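Local coordinates for protein beta-1,4-galactanase (Thielavia heterothallica, PDB 1HJU) that hydrolyses the beta-1,4-galactosidic linkages of type I arabinogalactans as a family 53 glycoside hydrolase, at residues 2-7 with 289-294; 271-276 with 323-328. One frame throughout, in Å; residues are numbered along the deposited sequence. Where two conformers were deposited one is given.

In the fold
Interaction 1 (residues 2-7 with 289-294) joins strands 4-8 and 290-296, the first and last of eight parallel strands, and so closes the TIM barrel of this glycoside hydrolase. Interaction 2 (271-276 with 323-328) lies farther out, about 16 Å from interaction 1 centre to centre, where a 3-10 segment of the C-terminal tail packs on helix 270-285. That helix leads directly into strand 290-296, and the nearest atoms of the two contacts are about 5 Å apart. Their segments alternate along the chain: 2-7, 271-276, 289-294, 323-328. The N-terminal strand thus completes the barrel, while the tail covers part of the last helix outside it.

Interaction 1 of 2, residues 2-7 with 289-294; sequences LTYRGV and RGVGLF. With SO4 (sulfate ion), chain G.
Tyr4, Arg5 and Gly6 pair in parallel with Gly292, Leu293 and Phe294, the seam between first and last strands that closes the TIM barrel. Val291 O takes a straight bond from Tyr4 N (2.9 Å, 170° at the hydrogen) and a weak, bent one from Thr3 N. Farther along, Leu293 N gives to Tyr4 O and Gly6 N to Leu293 O.

The side chains of Tyr4 and Phe294 lie on one face of the sheet. The Phe294 ring, with CG beside its own backbone N (chi1 -69°), leans over Gly6, whose N lies above one ring face toward the rim; a beta carbon on this glycine would clash with CE2 of the ring. Phe294 CZ, at the far end of the ring, meets Tyr4 CB at 3.8 Å. Phe294 also stacks edge-to-face with Tyr77, and its side chain is about 6 Å from that of Glu245, the nucleophile. The Tyr4 ring takes Val291 CG2 at its edge, in plane, 3.9 Å from CE2, while Thr3 CG2 sits over the centre of one face; Tyr4 OH bonds to Lys174 NZ.

On the other side Leu2 CD1 reaches Leu293 CB at 3.8 Å, both side chains also touching Ala281 of helix 270-285. Arg5 bends at chi3 (-58°), its NE bonded to Gly40 O, and its guanidinium edge meets a sulfate, probably from the crystallisation liquor: NH1 to O3 at 3.0 Å and NH2 to O4 at 3.2 Å.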
loop_
_atom_site.group_PDB
_atom_site.type_symbol
_atom_site.label_atom_id
_atom_site.label_comp_id
_atom_site.label_asym_id
_atom_site.label_seq_id
_atom_site.Cartn_x
_atom_site.Cartn_y
_atom_site.Cartn_z
ATOM N N LEU A 2 -8.182 1.553 15.081
ATOM C CA LEU A 2 -7.888 1.046 13.743
ATOM C C LEU A 2 -7.910 -0.474 13.679
ATOM O O LEU A 2 -7.397 -1.150 14.566
ATOM C CB LEU A 2 -6.518 1.538 13.269
ATOM C CG LEU A 2 -6.391 3.009 12.877
ATOM C CD1 LEU A 2 -4.941 3.315 12.535
ATOM C CD2 LEU A 2 -7.296 3.303 11.696
ATOM N N THR A 3 -8.507 -1.009 12.623
ATOM C CA THR A 3 -8.557 -2.450 12.438
ATOM C C THR A 3 -7.197 -2.931 11.947
ATOM O O THR A 3 -6.697 -3.964 12.388
ATOM C CB THR A 3 -9.608 -2.838 11.392
ATOM O OG1 THR A 3 -10.895 -2.407 11.838
ATOM C CG2 THR A 3 -9.619 -4.350 11.174
ATOM N N TYR A 4 -6.599 -2.171 11.033
ATOM C CA TYR A 4 -5.297 -2.524 10.475
ATOM C C TYR A 4 -4.221 -1.527 10.871
ATOM O O TYR A 4 -4.310 -0.336 10.557
ATOM C CB TYR A 4 -5.378 -2.588 8.947
ATOM C CG TYR A 4 -6.487 -3.479 8.438
ATOM C CD1 TYR A 4 -6.359 -4.871 8.452
ATOM C CD2 TYR A 4 -7.684 -2.932 7.981
ATOM C CE1 TYR A 4 -7.402 -5.692 8.026
ATOM C CE2 TYR A 4 -8.732 -3.744 7.555
ATOM C CZ TYR A 4 -8.584 -5.119 7.581
ATOM O OH TYR A 4 -9.627 -5.913 7.175
ATOM N N ARG A 5 -3.213 -2.024 11.574
ATOM C CA ARG A 5 -2.079 -1.220 12.012
ATOM C C ARG A 5 -0.905 -1.903 11.323
ATOM O O ARG A 5 -0.406 -2.919 11.807
ATOM C CB ARG A 5 -1.907 -1.302 13.537
ATOM C CG ARG A 5 -3.132 -0.861 14.348
ATOM C CD ARG A 5 -2.802 -0.786 15.842
ATOM N NE ARG A 5 -2.316 -2.070 16.351
ATOM C CZ ARG A 5 -3.099 -3.103 16.639
ATOM N NH1 ARG A 5 -4.412 -3.006 16.482
ATOM N NH2 ARG A 5 -2.566 -4.246 17.055
ATOM N N GLY A 6 -0.463 -1.364 10.193
ATOM C CA GLY A 6 0.619 -2.035 9.497
ATOM C C GLY A 6 1.710 -1.234 8.830
ATOM O O GLY A 6 1.808 -0.013 8.953
ATOM N N VAL A 7 2.559 -1.970 8.127
ATOM C CA VAL A 7 3.672 -1.392 7.397
ATOM C C VAL A 7 3.882 -2.243 6.158
ATOM O O VAL A 7 3.478 -3.412 6.115
ATOM C CB VAL A 7 4.986 -1.426 8.225
ATOM C CG1 VAL A 7 4.776 -0.763 9.575
ATOM C CG2 VAL A 7 5.463 -2.870 8.397
ATOM N N ARG A 289 -16.059 4.462 8.776
ATOM C CA ARG A 289 -15.447 3.245 8.251
ATOM C C ARG A 289 -13.951 3.391 7.928
ATOM O O ARG A 289 -13.424 2.678 7.077
ATOM C CB ARG A 289 -16.209 2.734 7.015
ATOM C CG ARG A 289 -17.710 2.510 7.248
ATOM C CD ARG A 289 -18.343 1.634 6.168
ATOM N NE ARG A 289 -18.075 0.217 6.407
ATOM C CZ ARG A 289 -18.400 -0.773 5.577
ATOM N NH1 ARG A 289 -19.011 -0.518 4.425
ATOM N NH2 ARG A 289 -18.118 -2.028 5.906
ATOM N N GLY A 290 -13.280 4.320 8.604
ATOM C CA GLY A 290 -11.847 4.487 8.407
ATOM C C GLY A 290 -11.239 3.376 9.246
ATOM O O GLY A 290 -11.335 3.409 10.470
ATOM N N VAL A 291 -10.598 2.403 8.612
ATOM C CA VAL A 291 -10.076 1.266 9.357
ATOM C C VAL A 291 -8.584 0.930 9.338
ATOM O O VAL A 291 -8.158 0.039 10.072
ATOM C CB VAL A 291 -10.840 -0.010 8.943
ATOM C CG1 VAL A 291 -12.330 0.168 9.207
ATOM C CG2 VAL A 291 -10.611 -0.298 7.463
ATOM N N GLY A 292 -7.783 1.613 8.526
ATOM C CA GLY A 292 -6.373 1.261 8.503
ATOM C C GLY A 292 -5.345 2.320 8.162
ATOM O O GLY A 292 -5.653 3.346 7.556
ATOM N N LEU A 293 -4.107 2.041 8.563
ATOM C CA LEU A 293 -2.966 2.916 8.320
ATOM C C LEU A 293 -1.750 2.025 8.118
ATOM O O LEU A 293 -1.506 1.130 8.924
ATOM C CB LEU A 293 -2.719 3.836 9.521
ATOM C CG LEU A 293 -1.451 4.700 9.475
ATOM C CD1 LEU A 293 -1.483 5.598 8.252
ATOM C CD2 LEU A 293 -1.358 5.552 10.735
ATOM N N PHE A 294 -0.997 2.268 7.045
ATOM C CA PHE A 294 0.202 1.489 6.745
ATOM C C PHE A 294 1.378 2.412 6.434
ATOM O O PHE A 294 1.291 3.261 5.546
ATOM C CB PHE A 294 -0.015 0.573 5.536
ATOM C CG PHE A 294 -0.974 -0.561 5.782
ATOM C CD1 PHE A 294 -2.349 -0.338 5.799
ATOM C CD2 PHE A 294 -0.503 -1.859 5.980
ATOM C CE1 PHE A 294 -3.240 -1.388 6.010
ATOM C CE2 PHE A 294 -1.387 -2.916 6.193
ATOM C CZ PHE A 294 -2.759 -2.681 6.206
HETATM S S SO4 G . -5.553 -6.462 17.128
HETATM O O1 SO4 G . -6.598 -7.603 17.604
HETATM O O2 SO4 G . -4.758 -7.094 16.101
HETATM O O3 SO4 G . -6.204 -5.411 16.705
HETATM O O4 SO4 G . -4.737 -6.261 18.296
#

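Interaction 2 of 2, residues 271-276 with 323-328; sequences EGQTTF and LSSLSV
Ser325 turns OG between its backbone N and carbonyl carbon (chi1 56°), and Gln273 runs extended beyond CG (chi2 -173°), which brings the serine hydroxyl to the glutamine amide. Ser325 OG donates to Gln273 OE1 at 2.6 Å, coming in tilted 18° from the carbonyl plane. Behind this bond the two CB atoms of Gln273 and Ser325 touch at 3.9 Å. The other end of the amide, NE2, bonds to Trp248 O and Thr314 O, so both polar ends are engaged and the rotation of the group is fixed. An alanine in place of Gln273 would probably leave the Ser325 hydroxyl without its acceptor and the carbonyls of Trp248 and Thr314 without this donor.

Next along the helix, Thr274 lays its OG1 against Ser325, 3.5 Å from CA. The same oxygen bonds to Pro270 O one turn back and to two waters. Water 1 lies 3.0 Å from Thr274 OG1 and donates to Ser324 O; water 2 joins Thr274 OG1 to Ser324 OG, extending the polar contact toward the exposed Ser324. On the apolar side the Val328 and Thr274 side chains run antiparallel past one another, with Val328 CG2 4.2 Å from Thr274 CG2, and Val328 continues onto Ile277 and Thr278.

The whole is peripheral packing away from the catalytic residues: a short 3-10 segment of the C-terminal tail laid against helix 270-285, the helix that precedes the last strand of the TIM barrel.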
loop_
_atom_site.group_PDB
_atom_site.type_symbol
_atom_site.label_atom_id
_atom_site.label_comp_id
_atom_site.label_asym_id
_atom_site.label_seq_id
_atom_site.Cartn_x
_atom_site.Cartn_y
_atom_site.Cartn_z
ATOM N N GLU A 271 10.505 11.166 17.433
ATOM C CA GLU A 271 9.377 11.724 18.183
ATOM C C GLU A 271 8.384 12.336 17.199
ATOM O O GLU A 271 7.164 12.202 17.354
ATOM C CB GLU A 271 9.853 12.805 19.158
ATOM C CG GLU A 271 10.707 12.305 20.322
ATOM C CD GLU A 271 12.052 11.749 19.884
ATOM O OE1 GLU A 271 12.641 12.292 18.930
ATOM O OE2 GLU A 271 12.527 10.776 20.504
ATOM N N GLY A 272 8.923 13.008 16.186
ATOM C CA GLY A 272 8.090 13.628 15.173
ATOM C C GLY A 272 7.315 12.598 14.374
ATOM O O GLY A 272 6.152 12.832 14.028
ATOM N N GLN A 273 7.946 11.460 14.080
ATOM C CA GLN A 273 7.279 10.404 13.321
ATOM C C GLN A 273 6.099 9.891 14.125
ATOM O O GLN A 273 5.021 9.638 13.588
ATOM C CB GLN A 273 8.217 9.226 13.060
ATOM C CG GLN A 273 9.405 9.513 12.177
ATOM C CD GLN A 273 10.163 8.246 11.852
ATOM O OE1 GLN A 273 10.481 7.457 12.748
ATOM N NE2 GLN A 273 10.452 8.037 10.569
ATOM N N THR A 274 6.331 9.719 15.421
ATOM C CA THR A 274 5.308 9.229 16.331
ATOM C C THR A 274 4.094 10.152 16.291
ATOM O O THR A 274 2.960 9.693 16.173
ATOM C CB THR A 274 5.853 9.162 17.770
ATOM O OG1 THR A 274 6.899 8.182 17.832
ATOM C CG2 THR A 274 4.742 8.791 18.753
ATOM N N THR A 275 4.346 11.454 16.378
ATOM C CA THR A 275 3.282 12.449 16.343
ATOM C C THR A 275 2.522 12.428 15.018
ATOM O O THR A 275 1.291 12.396 15.003
ATOM C CB THR A 275 3.841 13.870 16.554
ATOM O OG1 THR A 275 4.452 13.959 17.846
ATOM C CG2 THR A 275 2.720 14.907 16.453
ATOM N N PHE A 276 3.255 12.447 13.908
ATOM C CA PHE A 276 2.633 12.442 12.585
ATOM C C PHE A 276 1.815 11.179 12.333
ATOM O O PHE A 276 0.661 11.250 11.906
ATOM C CB PHE A 276 3.695 12.566 11.486
ATOM C CG PHE A 276 3.123 12.580 10.094
ATOM C CD1 PHE A 276 2.536 13.734 9.581
ATOM C CD2 PHE A 276 3.142 11.433 9.308
ATOM C CE1 PHE A 276 1.982 13.749 8.297
ATOM C CE2 PHE A 276 2.591 11.432 8.023
ATOM C CZ PHE A 276 2.009 12.592 7.517
ATOM N N LEU A 323 13.802 2.086 15.782
ATOM C CA LEU A 323 13.805 3.349 16.510
ATOM C C LEU A 323 12.617 3.381 17.466
ATOM O O LEU A 323 11.689 2.580 17.346
ATOM C CB LEU A 323 13.721 4.527 15.535
ATOM C CG LEU A 323 14.884 4.671 14.548
ATOM C CD1 LEU A 323 14.647 5.886 13.655
ATOM C CD2 LEU A 323 16.202 4.812 15.316
ATOM N N SER A 324 12.649 4.313 18.412
ATOM C CA SER A 324 11.589 4.444 19.405
ATOM C C SER A 324 10.221 4.700 18.784
ATOM O O SER A 324 9.194 4.395 19.385
ATOM C CB SER A 324 11.923 5.580 20.373
ATOM O OG SER A 324 11.982 6.818 19.684
ATOM N N SER A 325 10.211 5.255 17.577
ATOM C CA SER A 325 8.959 5.561 16.898
ATOM C C SER A 325 8.153 4.333 16.467
ATOM O O SER A 325 6.949 4.435 16.232
ATOM C CB SER A 325 9.233 6.452 15.681
ATOM O OG SER A 325 10.168 5.841 14.809
ATOM N N LEU A 326 8.805 3.177 16.375
ATOM C CA LEU A 326 8.122 1.952 15.957
ATOM C C LEU A 326 6.985 1.523 16.893
ATOM O O LEU A 326 6.021 0.901 16.454
ATOM C CB LEU A 326 9.117 0.788 15.842
ATOM C CG LEU A 326 9.166 -0.047 14.554
ATOM C CD1 LEU A 326 9.450 -1.496 14.925
ATOM C CD2 LEU A 326 7.865 0.039 13.779
ATOM N N SER A 327 7.100 1.836 18.181
ATOM C CA SER A 327 6.075 1.450 19.151
ATOM C C SER A 327 4.773 2.241 19.000
ATOM O O SER A 327 3.812 2.002 19.729
ATOM C CB SER A 327 6.599 1.644 20.570
ATOM O OG SER A 327 6.796 3.022 20.826
ATOM N N VAL A 328 4.750 3.194 18.074
ATOM C CA VAL A 328 3.551 3.992 17.852
ATOM C C VAL A 328 2.376 3.090 17.478
ATOM O O VAL A 328 1.223 3.405 17.770
ATOM C CB VAL A 328 3.767 5.027 16.719
ATOM C CG1 VAL A 328 3.995 4.310 15.388
ATOM C CG2 VAL A 328 2.563 5.961 16.633
HETATM O O HOH W 1 6.808 6.036 19.889
HETATM O O HOH W 2 9.394 8.281 19.076
#